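Local coordinates for peruvianin-I (Thevetia peruviana, PDB 6ORM), which is a latex germin-like protein of the cupin family with proteolytic activity, probably acting as a cysteine peptidase, at residues 66-71 with 152-157; 106-111 with 131-136. All coordinates share one frame; numbering follows the deposited sequence.

Contact 1 of 2, residues 66-71 with 152-157; sequences ALNTLG and NSQNPG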
ATOM      1  N   ALA A  66     -10.133  11.353 -15.541  1.00 42.00           N
ATOM      2  CA  ALA A  66      -9.436  12.018 -14.446  1.00 41.63           C
ATOM      3  C   ALA A  66      -9.375  11.174 -13.179  1.00 40.24           C
ATOM      4  O   ALA A  66      -8.587  11.494 -12.285  1.00 40.76           O
ATOM      5  CB  ALA A  66     -10.097  13.362 -14.139  1.00 42.18           C
ATOM      6  N   LEU A  67     -10.189  10.119 -13.072  1.00 40.75           N
ATOM      7  CA  LEU A  67     -10.117   9.235 -11.914  1.00 39.38           C
ATOM      8  C   LEU A  67      -8.862   8.373 -11.915  1.00 39.57           C
ATOM      9  O   LEU A  67      -8.503   7.822 -10.867  1.00 39.02           O
ATOM     10  CB  LEU A  67     -11.354   8.337 -11.860  1.00 38.26           C
ATOM     11  CG  LEU A  67     -12.677   9.047 -11.575  1.00 38.21           C
ATOM     12  CD1 LEU A  67     -13.822   8.044 -11.540  1.00 37.55           C
ATOM     13  CD2 LEU A  67     -12.593   9.827 -10.268  1.00 37.86           C
ATOM     14  N   ASN A  68      -8.199   8.240 -13.062  1.00 39.70           N
ATOM     15  CA  ASN A  68      -7.017   7.395 -13.167  1.00 39.86           C
ATOM     16  C   ASN A  68      -5.964   7.826 -12.152  1.00 40.88           C
ATOM     17  O   ASN A  68      -5.605   9.005 -12.072  1.00 42.81           O
ATOM     18  CB  ASN A  68      -6.464   7.468 -14.591  1.00 40.82           C
ATOM     19  CG  ASN A  68      -5.384   6.437 -14.863  1.00 41.08           C
ATOM     20  OD1 ASN A  68      -5.513   5.265 -14.506  1.00 40.85           O
ATOM     21  ND2 ASN A  68      -4.310   6.872 -15.513  1.00 41.42           N
ATOM     22  N   THR A  69      -5.500   6.860 -11.351  1.00 38.95           N
ATOM     23  CA  THR A  69      -4.512   6.949 -10.278  1.00 39.02           C
ATOM     24  C   THR A  69      -5.069   7.547  -8.984  1.00 39.16           C
ATOM     25  O   THR A  69      -4.348   7.585  -7.989  1.00 39.07           O
ATOM     26  CB  THR A  69      -3.247   7.747 -10.660  1.00 40.05           C
ATOM     27  OG1 THR A  69      -3.558   9.148 -10.687  1.00 40.32           O
ATOM     28  CG2 THR A  69      -2.699   7.307 -12.018  1.00 40.32           C
ATOM     29  N   LEU A  70      -6.321   8.007  -8.947  1.00 39.75           N
ATOM     30  CA  LEU A  70      -6.806   8.777  -7.808  1.00 39.75           C
ATOM     31  C   LEU A  70      -7.691   7.975  -6.858  1.00 38.61           C
ATOM     32  O   LEU A  70      -8.155   8.528  -5.855  1.00 37.94           O
ATOM     33  CB  LEU A  70      -7.547  10.024  -8.303  1.00 39.78           C
ATOM     34  CG  LEU A  70      -6.654  10.988  -9.094  1.00 40.53           C
ATOM     35  CD1 LEU A  70      -7.375  12.295  -9.397  1.00 40.40           C
ATOM     36  CD2 LEU A  70      -5.339  11.255  -8.362  1.00 40.84           C
ATOM     37  N   GLY A  71      -7.944   6.698  -7.148  1.00 38.61           N
ATOM     38  CA  GLY A  71      -8.416   5.770  -6.139  1.00 38.21           C
ATOM     39  C   GLY A  71      -9.892   5.792  -5.808  1.00 38.44           C
ATOM     40  O   GLY A  71     -10.277   5.270  -4.756  1.00 38.30           O
ATOM     41  N   ASN A 152     -13.547   2.664  -3.095  1.00 35.61           N
ATOM     42  CA  ASN A 152     -12.160   3.120  -2.994  1.00 36.09           C
ATOM     43  C   ASN A 152     -11.262   2.380  -3.990  1.00 36.42           C
ATOM     44  O   ASN A 152     -10.268   1.744  -3.643  1.00 37.64           O
ATOM     45  CB  ASN A 152     -11.654   2.974  -1.563  1.00 36.06           C
ATOM     46  CG  ASN A 152     -11.694   1.542  -1.064  1.00 36.09           C
ATOM     47  OD1 ASN A 152     -12.565   0.758  -1.445  1.00 36.34           O
ATOM     48  ND2 ASN A 152     -10.743   1.194  -0.204  1.00 35.82           N
ATOM     49  N   SER A 153     -11.647   2.474  -5.259  1.00 36.46           N
ATOM     50  CA  SER A 153     -10.797   2.048  -6.362  1.00 36.28           C
ATOM     51  C   SER A 153     -11.271   2.760  -7.616  1.00 36.57           C
ATOM     52  O   SER A 153     -12.459   3.055  -7.760  1.00 35.78           O
ATOM     53  CB  SER A 153     -10.829   0.529  -6.563  1.00 36.10           C
ATOM     54  OG  SER A 153     -10.061   0.152  -7.695  1.00 37.16           O
ATOM     55  N   GLN A 154     -10.332   3.034  -8.523  1.00 37.07           N
ATOM     56  CA  GLN A 154     -10.719   3.572  -9.820  1.00 37.34           C
ATOM     57  C   GLN A 154     -11.411   2.537 -10.696  1.00 37.52           C
ATOM     58  O   GLN A 154     -12.021   2.911 -11.703  1.00 38.53           O
ATOM     59  CB  GLN A 154      -9.499   4.129 -10.552  1.00 37.37           C
ATOM     60  CG  GLN A 154      -8.585   3.062 -11.113  1.00 36.89           C
ATOM     61  CD  GLN A 154      -7.410   3.646 -11.867  1.00 37.55           C
ATOM     62  OE1 GLN A 154      -6.621   4.415 -11.316  1.00 37.50           O
ATOM     63  NE2 GLN A 154      -7.289   3.282 -13.136  1.00 37.79           N
ATOM     64  N   ASN A 155     -11.334   1.260 -10.341  1.00 35.41           N
ATOM     65  CA  ASN A 155     -11.934   0.186 -11.120  1.00 36.34           C
ATOM     66  C   ASN A 155     -12.209  -0.991 -10.191  1.00 35.80           C
ATOM     67  O   ASN A 155     -11.511  -2.011 -10.251  1.00 36.27           O
ATOM     68  CB  ASN A 155     -11.019  -0.226 -12.276  1.00 38.37           C
ATOM     69  CG  ASN A 155     -11.684  -1.202 -13.231  1.00 39.89           C
ATOM     70  OD1 ASN A 155     -12.906  -1.213 -13.373  1.00 40.63           O
ATOM     71  ND2 ASN A 155     -10.880  -2.032 -13.886  1.00 40.48           N
ATOM     72  N   PRO A 156     -13.220  -0.881  -9.325  1.00 36.59           N
ATOM     73  CA  PRO A 156     -13.444  -1.928  -8.313  1.00 36.19           C
ATOM     74  C   PRO A 156     -13.774  -3.283  -8.906  1.00 37.35           C
ATOM     75  O   PRO A 156     -13.506  -4.309  -8.270  1.00 37.88           O
ATOM     76  CB  PRO A 156     -14.620  -1.380  -7.489  1.00 35.53           C
ATOM     77  CG  PRO A 156     -14.760   0.067  -7.883  1.00 35.93           C
ATOM     78  CD  PRO A 156     -14.243   0.176  -9.273  1.00 36.08           C
ATOM     79  N   GLY A 157     -14.361  -3.318 -10.097  1.00 37.21           N
ATOM     80  CA  GLY A 157     -14.875  -4.555 -10.648  1.00 37.65           C
ATOM     81  C   GLY A 157     -16.238  -4.901 -10.081  1.00 37.01           C
ATOM     82  O   GLY A 157     -16.593  -4.468  -8.984  1.00 35.66           O
TER
HETATM   83  O   HOH W   1      -6.444   4.770  -8.765  1.00 35.02           O

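Contact 2 of 2, residues 106-111 with 131-136; sequences EGFYST and PGLMHF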
ATOM      1  N   GLU A 106     -30.681  -3.501   1.970  1.00 41.60           N
ATOM      2  CA  GLU A 106     -29.269  -3.598   1.630  1.00 40.39           C
ATOM      3  C   GLU A 106     -28.594  -4.531   2.624  1.00 39.85           C
ATOM      4  O   GLU A 106     -28.733  -4.348   3.837  1.00 40.63           O
ATOM      5  CB  GLU A 106     -28.612  -2.213   1.652  1.00 40.09           C
ATOM      6  CG  GLU A 106     -27.141  -2.202   1.287  1.00 40.23           C
ATOM      7  CD  GLU A 106     -26.904  -2.306  -0.203  1.00 40.78           C
ATOM      8  OE1 GLU A 106     -27.782  -1.871  -0.979  1.00 41.34           O
ATOM      9  OE2 GLU A 106     -25.835  -2.816  -0.597  1.00 40.91           O
ATOM     10  N   GLY A 107     -27.872  -5.529   2.119  1.00 39.31           N
ATOM     11  CA  GLY A 107     -27.186  -6.455   3.001  1.00 39.09           C
ATOM     12  C   GLY A 107     -25.928  -7.028   2.388  1.00 38.08           C
ATOM     13  O   GLY A 107     -25.768  -7.059   1.165  1.00 37.56           O
ATOM     14  N   PHE A 108     -25.028  -7.484   3.263  1.00 37.65           N
ATOM     15  CA  PHE A 108     -23.853  -8.241   2.857  1.00 37.12           C
ATOM     16  C   PHE A 108     -23.675  -9.438   3.782  1.00 38.12           C
ATOM     17  O   PHE A 108     -24.173  -9.459   4.909  1.00 38.91           O
ATOM     18  CB  PHE A 108     -22.580  -7.370   2.838  1.00 36.43           C
ATOM     19  CG  PHE A 108     -21.995  -7.091   4.202  1.00 37.05           C
ATOM     20  CD1 PHE A 108     -21.089  -7.967   4.784  1.00 37.02           C
ATOM     21  CD2 PHE A 108     -22.326  -5.933   4.884  1.00 37.35           C
ATOM     22  CE1 PHE A 108     -20.548  -7.706   6.033  1.00 37.36           C
ATOM     23  CE2 PHE A 108     -21.785  -5.664   6.134  1.00 38.01           C
ATOM     24  CZ  PHE A 108     -20.894  -6.552   6.707  1.00 37.90           C
ATOM     25  N   TYR A 109     -22.960 -10.446   3.280  1.00 37.44           N
ATOM     26  CA  TYR A 109     -22.633 -11.654   4.031  1.00 38.52           C
ATOM     27  C   TYR A 109     -21.153 -11.644   4.396  1.00 38.76           C
ATOM     28  O   TYR A 109     -20.304 -11.354   3.546  1.00 39.12           O
ATOM     29  CB  TYR A 109     -22.953 -12.915   3.222  1.00 39.21           C
ATOM     30  CG  TYR A 109     -24.388 -13.019   2.762  1.00 40.62           C
ATOM     31  CD1 TYR A 109     -24.821 -12.351   1.624  1.00 40.95           C
ATOM     32  CD2 TYR A 109     -25.309 -13.791   3.460  1.00 41.56           C
ATOM     33  CE1 TYR A 109     -26.132 -12.447   1.196  1.00 41.83           C
ATOM     34  CE2 TYR A 109     -26.622 -13.893   3.037  1.00 42.49           C
ATOM     35  CZ  TYR A 109     -27.026 -13.215   1.906  1.00 42.98           C
ATOM     36  OH  TYR A 109     -28.331 -13.310   1.479  1.00 45.03           O
ATOM     37  N   SER A 110     -20.850 -11.961   5.653  1.00 39.01           N
ATOM     38  CA  SER A 110     -19.465 -12.057   6.081  1.00 38.88           C
ATOM     39  C   SER A 110     -18.859 -13.393   5.654  1.00 38.78           C
ATOM     40  O   SER A 110     -19.545 -14.299   5.175  1.00 38.33           O
ATOM     41  CB  SER A 110     -19.360 -11.884   7.595  1.00 39.78           C
ATOM     42  OG  SER A 110     -19.691 -13.083   8.272  1.00 41.36           O
ATOM     43  N   THR A 111     -17.547 -13.517   5.848  1.00 39.10           N
ATOM     44  CA  THR A 111     -16.850 -14.768   5.580  1.00 40.19           C
ATOM     45  C   THR A 111     -16.971 -15.764   6.726  1.00 42.60           C
ATOM     46  O   THR A 111     -16.369 -16.841   6.657  1.00 44.04           O
ATOM     47  CB  THR A 111     -15.370 -14.502   5.286  1.00 38.92           C
ATOM     48  OG1 THR A 111     -14.768 -13.840   6.405  1.00 38.75           O
ATOM     49  CG2 THR A 111     -15.216 -13.636   4.034  1.00 37.05           C
ATOM     50  N   PRO A 131     -14.756  -4.896   1.467  1.00 33.99           N
ATOM     51  CA  PRO A 131     -14.313  -5.245   0.108  1.00 33.42           C
ATOM     52  C   PRO A 131     -14.515  -6.721  -0.208  1.00 33.48           C
ATOM     53  O   PRO A 131     -14.177  -7.600   0.589  1.00 33.78           O
ATOM     54  CB  PRO A 131     -12.825  -4.872   0.113  1.00 33.92           C
ATOM     55  CG  PRO A 131     -12.434  -4.880   1.557  1.00 34.65           C
ATOM     56  CD  PRO A 131     -13.647  -4.396   2.296  1.00 34.11           C
ATOM     57  N   GLY A 132     -15.071  -6.984  -1.391  1.00 33.30           N
ATOM     58  CA  GLY A 132     -15.166  -8.326  -1.920  1.00 33.84           C
ATOM     59  C   GLY A 132     -16.309  -9.159  -1.388  1.00 34.64           C
ATOM     60  O   GLY A 132     -16.523 -10.273  -1.884  1.00 34.70           O
ATOM     61  N   LEU A 133     -17.051  -8.664  -0.400  1.00 34.48           N
ATOM     62  CA  LEU A 133     -18.061  -9.478   0.259  1.00 34.67           C
ATOM     63  C   LEU A 133     -19.359  -9.477  -0.538  1.00 34.47           C
ATOM     64  O   LEU A 133     -19.769  -8.454  -1.095  1.00 33.99           O
ATOM     65  CB  LEU A 133     -18.315  -8.975   1.681  1.00 34.54           C
ATOM     66  CG  LEU A 133     -17.136  -9.076   2.652  1.00 34.80           C
ATOM     67  CD1 LEU A 133     -17.611  -8.909   4.091  1.00 35.26           C
ATOM     68  CD2 LEU A 133     -16.392 -10.397   2.473  1.00 34.96           C
ATOM     69  N   MET A 134     -19.997 -10.643  -0.585  1.00 34.71           N
ATOM     70  CA  MET A 134     -21.258 -10.812  -1.293  1.00 36.02           C
ATOM     71  C   MET A 134     -22.322  -9.901  -0.696  1.00 35.86           C
ATOM     72  O   MET A 134     -22.468  -9.820   0.525  1.00 36.11           O
ATOM     73  CB  MET A 134     -21.692 -12.278  -1.208  1.00 37.88           C
ATOM     74  CG  MET A 134     -22.976 -12.643  -1.932  1.00 40.16           C
ATOM     75  SD  MET A 134     -23.188 -14.435  -1.960  1.00 42.67           S
ATOM     76  CE  MET A 134     -23.096 -14.801  -0.210  1.00 43.03           C
ATOM     77  N   HIS A 135     -23.060  -9.208  -1.561  1.00 36.27           N
ATOM     78  CA  HIS A 135     -24.056  -8.249  -1.107  1.00 36.78           C
ATOM     79  C   HIS A 135     -25.211  -8.204  -2.097  1.00 37.56           C
ATOM     80  O   HIS A 135     -25.172  -8.822  -3.164  1.00 37.38           O
ATOM     81  CB  HIS A 135     -23.447  -6.852  -0.917  1.00 37.23           C
ATOM     82  CG  HIS A 135     -22.869  -6.266  -2.167  1.00 36.64           C
ATOM     83  ND1 HIS A 135     -21.558  -6.464  -2.545  1.00 37.16           N
ATOM     84  CD2 HIS A 135     -23.422  -5.482  -3.123  1.00 37.64           C
ATOM     85  CE1 HIS A 135     -21.328  -5.828  -3.680  1.00 36.59           C
ATOM     86  NE2 HIS A 135     -22.442  -5.222  -4.051  1.00 37.62           N
ATOM     87  N   PHE A 136     -26.246  -7.449  -1.729  1.00 37.81           N
ATOM     88  CA  PHE A 136     -27.437  -7.325  -2.557  1.00 38.64           C
ATOM     89  C   PHE A 136     -28.185  -6.059  -2.175  1.00 38.38           C
ATOM     90  O   PHE A 136     -28.009  -5.512  -1.083  1.00 38.62           O
ATOM     91  CB  PHE A 136     -28.362  -8.538  -2.409  1.00 39.88           C
ATOM     92  CG  PHE A 136     -28.916  -8.709  -1.018  1.00 41.28           C
ATOM     93  CD1 PHE A 136     -30.062  -8.034  -0.618  1.00 42.24           C
ATOM     94  CD2 PHE A 136     -28.294  -9.550  -0.111  1.00 41.21           C
ATOM     95  CE1 PHE A 136     -30.564  -8.188   0.658  1.00 42.83           C
ATOM     96  CE2 PHE A 136     -28.796  -9.710   1.165  1.00 41.67           C
ATOM     97  CZ  PHE A 136     -29.931  -9.029   1.550  1.00 42.22           C
TER

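Contact 1 of 2, residues 66-71 with 152-157
Gln154 reaches residues 66-71 with CG set between its backbone N and carbonyl carbon (chi1 74°) and the chain extended beyond, while Asn68 has CG anti to its own backbone N (chi1 -170°). The two side chains lie side by side, pointing the same way, with their amide planes turned 72° apart. Gln154 NE2 donates to Asn68 OD1 at 3.0 Å, approaching in the carbonyl plane of the acceptor. The other end of the same amide is gripped twice: Gln154 OE1 accepts from Thr69 N at 2.7 Å, the donor tilted somewhat from the carbonyl plane, and from a water at 2.6 Å that also takes a weak bond from Gly71 N at 2.9 Å. With both of its ends engaged, the Gln154 amide is held against rotation about its last torsion.

The loop it grips is a type II beta turn from Leu67 to Leu70, closed by the hydrogen bond from Leu70 N to Leu67 O; the loop precedes strand 73-79 of the cupin fold, and residues 152-157 follow strand 145-151, the neighbour of 73-79 in the five-stranded sheet. Beyond the turn the backbones draw close, Gly71 O lying 3.4 Å from Asn152 CA in a CA-H...O contact. Within 152-157, Ser153 OG accepts from Asn155 N at 3.1 Å, an ST turn, and also makes a hydrogen bond to Asp3 OD1. Asn68 ND2 donates to the carbonyls of Cys11 and Tyr24, which probably help to hold OD1 turned to Gln154. Ile128 of the second subunit packs on Leu67 and Leu70.

Contact 2 of 2, residues 106-111 with 131-136
Three backbone hydrogen bonds join Gly107 and Tyr109 to residues 134-136. Gly107 and Phe136 form an antiparallel hydrogen-bonded pair, Gly107 N giving to Phe136 O at 3.2 Å and Phe136 N to Gly107 O at 3.0 Å. Tyr109 N then donates to Met134 O at 2.9 Å. Between these bonds, Phe108 and His135 make a non-hydrogen-bonded pair whose CA atoms come within 4.0 Å, and Phe108 CA sends a CA-H...O contact to the same Met134 O.

This pairing makes one side of strand 104-109, the middle strand of a three-stranded antiparallel sheet of the cupin domain; 116-121 lies on its other side.

Aromatic contacts gather on the side of Phe136. Its ring lies over Gly107, whose CA makes a CH-pi contact 4.3 Å from the ring centroid; a CB here would clash with Phe136 CZ. The Tyr109 side chain crosses that of Phe136 at about a right angle, CE1 meeting the Phe136 edge in plane. Met134 SD stands obliquely off the Tyr109 ring in a Met-aromatic contact, and the bend at chi3 (55°) brings CE to 3.5 Å from Tyr109 CD1. An alanine in place of Tyr109 would probably leave Met134 CE and the Phe136 edge without their aromatic partner and open a gap between them.

Apolar packing centres on Leu133: CD1 lies 3.7 Å from Phe108 CD1, and CD2 touches Thr111 CG2.

Among polar side chains, Glu106 OE1 is hydrogen-bonded to Thr137 OG1, and Thr111 OG1 to Asp9 of the second subunit. His135 ND1 donates to Leu133 O at 3.0 Å, the acceptor in the ring plane, which fixes the turn of the imidazole.

Overall arrangement
Both contacts are buried, with centres about 21 Å apart and nearest atoms about 6 Å apart, and contact 2 is nested inside the chain loop that contact 1 closes. They join different elements: contact 1 ties two loops flanking neighbouring strands of the five-stranded sheet, whereas contact 2 pairs strands of the three-stranded sheet. Their chemistry follows. Contact 1 buries 245 Å² and relies on one side-chain amide that bonds the turn and, through a water, the backbone just beyond it; contact 2 buries 533 Å² through backbone bonds flanked by aromatic and aliphatic side chains. Both touch the second subunit, so loop and sheet alike contribute to the six-chain assembly.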